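Local structure of uncharacterized protein (Staphylococcus aureus subsp. aureus, 3H04) at residues Ile78-Asp87 and Leu109-Ile119. The protein is of unknown function but has an alpha/beta-hydrolase fold related to that of bacterial feruloyl esterases, and so is probably a serine hydrolase. Residues are numbered along the deposited sequence; the frame is centred on the assembly and turned at random.
Sequences IIEDVYASFD and LSLLIARDRDI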
loop_
_atom_site.group_PDB
_atom_site.type_symbol
_atom_site.label_atom_id
_atom_site.label_comp_id
_atom_site.label_asym_id
_atom_site.label_seq_id
_atom_site.Cartn_x
_atom_site.Cartn_y
_atom_site.Cartn_z
ATOM N N ILE A 78 4.761 -11.906 -0.442
ATOM C CA ILE A 78 4.051 -10.730 -0.002
ATOM C C ILE A 78 2.536 -10.857 -0.284
ATOM O O ILE A 78 1.697 -10.653 0.599
ATOM C CB ILE A 78 4.639 -9.446 -0.646
ATOM C CG1 ILE A 78 6.068 -9.195 -0.091
ATOM C CG2 ILE A 78 3.622 -8.204 -0.440
ATOM C CD1 ILE A 78 6.716 -7.890 -0.579
ATOM N N ILE A 79 2.205 -11.225 -1.515
ATOM C CA ILE A 79 0.825 -11.360 -1.934
ATOM C C ILE A 79 0.144 -12.454 -1.125
ATOM O O ILE A 79 -1.000 -12.292 -0.673
ATOM C CB ILE A 79 0.729 -11.613 -3.433
ATOM C CG1 ILE A 79 1.235 -10.338 -4.166
ATOM C CG2 ILE A 79 -0.718 -11.982 -3.853
ATOM C CD1 ILE A 79 1.379 -10.515 -5.672
ATOM N N GLU A 80 0.865 -13.538 -0.877
ATOM C CA GLU A 80 0.304 -14.611 -0.044
ATOM C C GLU A 80 0.037 -14.131 1.392
ATOM O O GLU A 80 -0.989 -14.441 1.959
ATOM C CB GLU A 80 1.207 -15.865 -0.040
ATOM C CG GLU A 80 1.041 -16.697 -1.280
ATOM C CD GLU A 80 1.988 -17.895 -1.372
ATOM O OE1 GLU A 80 2.682 -18.228 -0.359
ATOM O OE2 GLU A 80 2.011 -18.499 -2.485
ATOM N N ASP A 81 0.971 -13.374 1.974
ATOM C CA ASP A 81 0.783 -12.835 3.339
ATOM C C ASP A 81 -0.389 -11.859 3.396
ATOM O O ASP A 81 -1.187 -11.862 4.322
ATOM C CB ASP A 81 2.077 -12.100 3.821
ATOM C CG ASP A 81 3.223 -13.054 4.235
ATOM O OD1 ASP A 81 3.043 -14.304 4.226
ATOM O OD2 ASP A 81 4.326 -12.526 4.595
ATOM N N VAL A 82 -0.428 -10.931 2.444
ATOM C CA VAL A 82 -1.483 -9.936 2.372
ATOM C C VAL A 82 -2.888 -10.606 2.284
ATOM O O VAL A 82 -3.812 -10.258 3.016
ATOM C CB VAL A 82 -1.211 -8.974 1.165
ATOM C CG1 VAL A 82 -2.463 -8.166 0.830
ATOM C CG2 VAL A 82 0.026 -8.060 1.488
ATOM N N TYR A 83 -3.039 -11.581 1.399
ATOM C CA TYR A 83 -4.323 -12.262 1.233
ATOM C C TYR A 83 -4.664 -13.150 2.449
ATOM O O TYR A 83 -5.819 -13.277 2.801
ATOM C CB TYR A 83 -4.325 -13.085 -0.059
ATOM C CG TYR A 83 -4.343 -12.323 -1.388
ATOM C CD1 TYR A 83 -4.059 -10.962 -1.477
ATOM C CD2 TYR A 83 -4.607 -13.012 -2.578
ATOM C CE1 TYR A 83 -4.096 -10.301 -2.727
ATOM C CE2 TYR A 83 -4.602 -12.392 -3.794
ATOM C CZ TYR A 83 -4.378 -11.036 -3.873
ATOM O OH TYR A 83 -4.383 -10.427 -5.082
ATOM N N ALA A 84 -3.661 -13.747 3.103
ATOM C CA ALA A 84 -3.924 -14.548 4.322
ATOM C C ALA A 84 -4.399 -13.593 5.428
ATOM O O ALA A 84 -5.335 -13.894 6.127
ATOM C CB ALA A 84 -2.705 -15.326 4.773
ATOM N N SER A 85 -3.806 -12.402 5.518
ATOM C CA SER A 85 -4.213 -11.442 6.536
ATOM C C SER A 85 -5.575 -10.862 6.165
ATOM O O SER A 85 -6.496 -10.815 7.003
ATOM C CB SER A 85 -3.158 -10.344 6.747
ATOM O OG SER A 85 -1.898 -10.930 7.113
ATOM N N PHE A 86 -5.726 -10.462 4.903
ATOM C CA PHE A 86 -7.020 -9.981 4.456
ATOM C C PHE A 86 -8.155 -10.962 4.758
ATOM O O PHE A 86 -9.183 -10.535 5.273
ATOM C CB PHE A 86 -7.068 -9.589 2.983
ATOM C CG PHE A 86 -8.404 -9.003 2.595
ATOM C CD1 PHE A 86 -8.735 -7.709 2.970
ATOM C CD2 PHE A 86 -9.362 -9.785 1.964
ATOM C CE1 PHE A 86 -9.976 -7.155 2.640
ATOM C CE2 PHE A 86 -10.637 -9.240 1.650
ATOM C CZ PHE A 86 -10.922 -7.919 1.985
ATOM N N ASP A 87 -7.966 -12.258 4.460
ATOM C CA ASP A 87 -9.042 -13.260 4.629
ATOM C C ASP A 87 -9.377 -13.521 6.064
ATOM O O ASP A 87 -10.551 -13.744 6.412
ATOM C CB ASP A 87 -8.709 -14.578 3.950
ATOM C CG ASP A 87 -8.646 -14.451 2.448
ATOM O OD1 ASP A 87 -9.283 -13.510 1.932
ATOM O OD2 ASP A 87 -7.933 -15.264 1.794
ATOM N N LEU A 109 -0.912 -3.252 -3.388
ATOM C CA LEU A 109 -1.458 -4.438 -2.714
ATOM C C LEU A 109 -2.976 -4.343 -2.469
ATOM O O LEU A 109 -3.696 -5.340 -2.604
ATOM C CB LEU A 109 -0.721 -4.736 -1.428
ATOM C CG LEU A 109 0.781 -5.039 -1.653
ATOM C CD1 LEU A 109 1.607 -5.008 -0.347
ATOM C CD2 LEU A 109 1.039 -6.306 -2.443
ATOM N N SER A 110 -3.448 -3.151 -2.121
ATOM C CA SER A 110 -4.876 -2.903 -1.897
ATOM C C SER A 110 -5.702 -3.080 -3.178
ATOM O O SER A 110 -6.815 -3.603 -3.140
ATOM C CB SER A 110 -5.121 -1.513 -1.346
ATOM O OG SER A 110 -4.516 -1.354 -0.098
ATOM N N LEU A 111 -5.129 -2.710 -4.315
ATOM C CA LEU A 111 -5.798 -2.902 -5.591
ATOM C C LEU A 111 -5.807 -4.357 -6.014
ATOM O O LEU A 111 -6.797 -4.780 -6.634
ATOM C CB LEU A 111 -5.183 -2.034 -6.672
ATOM C CG LEU A 111 -5.488 -0.521 -6.560
ATOM C CD1 LEU A 111 -4.336 0.251 -7.257
ATOM C CD2 LEU A 111 -6.858 -0.177 -7.163
ATOM N N LEU A 112 -4.726 -5.115 -5.728
ATOM C CA LEU A 112 -4.733 -6.579 -6.009
ATOM C C LEU A 112 -5.861 -7.290 -5.232
ATOM O O LEU A 112 -6.621 -8.176 -5.775
ATOM C CB LEU A 112 -3.373 -7.219 -5.708
ATOM C CG LEU A 112 -2.180 -6.756 -6.585
ATOM C CD1 LEU A 112 -0.849 -7.478 -6.233
ATOM C CD2 LEU A 112 -2.530 -6.957 -8.093
ATOM N N ILE A 113 -5.987 -6.925 -3.962
ATOM C CA ILE A 113 -7.075 -7.447 -3.136
ATOM C C ILE A 113 -8.433 -7.109 -3.808
ATOM O O ILE A 113 -9.273 -7.990 -3.997
ATOM C CB ILE A 113 -7.089 -6.882 -1.718
ATOM C CG1 ILE A 113 -5.939 -7.445 -0.837
ATOM C CG2 ILE A 113 -8.454 -7.261 -1.068
ATOM C CD1 ILE A 113 -5.705 -6.679 0.496
ATOM N N ALA A 114 -8.616 -5.854 -4.208
ATOM C CA ALA A 114 -9.828 -5.435 -4.910
ATOM C C ALA A 114 -10.140 -6.241 -6.179
ATOM O O ALA A 114 -11.302 -6.420 -6.501
ATOM C CB ALA A 114 -9.812 -3.886 -5.221
ATOM N N ARG A 115 -9.122 -6.728 -6.888
ATOM C CA ARG A 115 -9.364 -7.571 -8.050
ATOM C C ARG A 115 -9.726 -9.000 -7.631
ATOM O O ARG A 115 -10.575 -9.624 -8.251
ATOM C CB ARG A 115 -8.127 -7.577 -8.966
ATOM C CG ARG A 115 -8.287 -8.379 -10.258
ATOM C CD ARG A 115 -6.951 -8.670 -10.918
ATOM N NE ARG A 115 -6.046 -9.437 -10.050
ATOM C CZ ARG A 115 -4.758 -9.585 -10.288
ATOM N NH1 ARG A 115 -4.232 -9.058 -11.402
ATOM N NH2 ARG A 115 -4.001 -10.270 -9.463
ATOM N N ASP A 116 -9.066 -9.522 -6.592
ATOM C CA ASP A 116 -9.124 -10.955 -6.278
ATOM C C ASP A 116 -10.097 -11.347 -5.148
ATOM O O ASP A 116 -10.210 -12.519 -4.802
ATOM C CB ASP A 116 -7.709 -11.459 -5.962
ATOM C CG ASP A 116 -6.791 -11.397 -7.172
ATOM O OD1 ASP A 116 -7.293 -11.365 -8.318
ATOM O OD2 ASP A 116 -5.568 -11.386 -6.998
ATOM N N ARG A 117 -10.732 -10.357 -4.541
ATOM C CA ARG A 117 -11.682 -10.587 -3.466
ATOM C C ARG A 117 -12.825 -9.646 -3.769
ATOM O O ARG A 117 -12.695 -8.800 -4.648
ATOM C CB ARG A 117 -11.074 -10.233 -2.135
ATOM C CG ARG A 117 -9.862 -11.120 -1.703
ATOM C CD ARG A 117 -10.331 -12.541 -1.461
ATOM N NE ARG A 117 -9.283 -13.427 -0.963
ATOM C CZ ARG A 117 -8.434 -14.103 -1.728
ATOM N NH1 ARG A 117 -8.496 -14.008 -3.056
ATOM N NH2 ARG A 117 -7.512 -14.899 -1.170
ATOM N N ASP A 118 -13.909 -9.739 -3.023
ATOM C CA ASP A 118 -15.047 -8.890 -3.257
ATOM C C ASP A 118 -15.124 -7.870 -2.139
ATOM O O ASP A 118 -15.394 -8.227 -0.999
ATOM C CB ASP A 118 -16.322 -9.746 -3.331
ATOM C CG ASP A 118 -16.384 -10.570 -4.612
ATOM O OD1 ASP A 118 -16.062 -10.014 -5.708
ATOM O OD2 ASP A 118 -16.700 -11.786 -4.515
ATOM N N ILE A 119 -14.799 -6.615 -2.442
ATOM C CA ILE A 119 -14.803 -5.541 -1.434
ATOM C C ILE A 119 -15.608 -4.349 -1.916
ATOM O O ILE A 119 -15.980 -4.287 -3.078
ATOM C CB ILE A 119 -13.356 -5.110 -1.045
ATOM C CG1 ILE A 119 -12.677 -4.305 -2.134
ATOM C CG2 ILE A 119 -12.515 -6.373 -0.629
ATOM C CD1 ILE A 119 -11.263 -3.912 -1.795
#
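Ile113 CG2 sits squarely over one face of the Phe86 ring, 3.8 Å from its centroid, a CH-pi contact. Phe86 CG lies anti to the backbone N (chi1 -176°), which carries the ring across to Ile113 and on to Ile119 CG2, 3.4 Å from Phe86 CZ. The Tyr83 ring has Ile79 CG2 of its own helix over one face and Asp116 OD2 at its edge; Tyr83 OH donates to Asp116 OD2, modelled at a doubtfully short 2.4 Å, ring and carboxylate planes 78° apart. Arg115 holds both oxygens of that carboxylate, NE to OD1 from above its plane and NH2 to OD2 on the syn side, probably limiting its rotation. Arg117 turns its guanidinium edge to Asp87 in a two-pronged salt bridge, NE to OD1 (2.9 Å) and NH2 to OD2 (3.0 Å), each oxygen using its syn lone pair near the guanidinium plane, with Tyr83 CG over one face; its NH1 donates to O of Asp116, the last helical residue. Val82 CG1 meets Ile113 CD1 at 3.6 Å, and Leu109 CD1 packs against both Ile78 CG2 and Val82 CG2. Segments 78-87 and 109-116 cross at -64° on one side of the central sheet, Val82 resting on strand 30-35, Phe86 and Ile113 on strands 30-35 and 98-103; helix 105-116 follows the probable nucleophile elbow, which Leu109 touches.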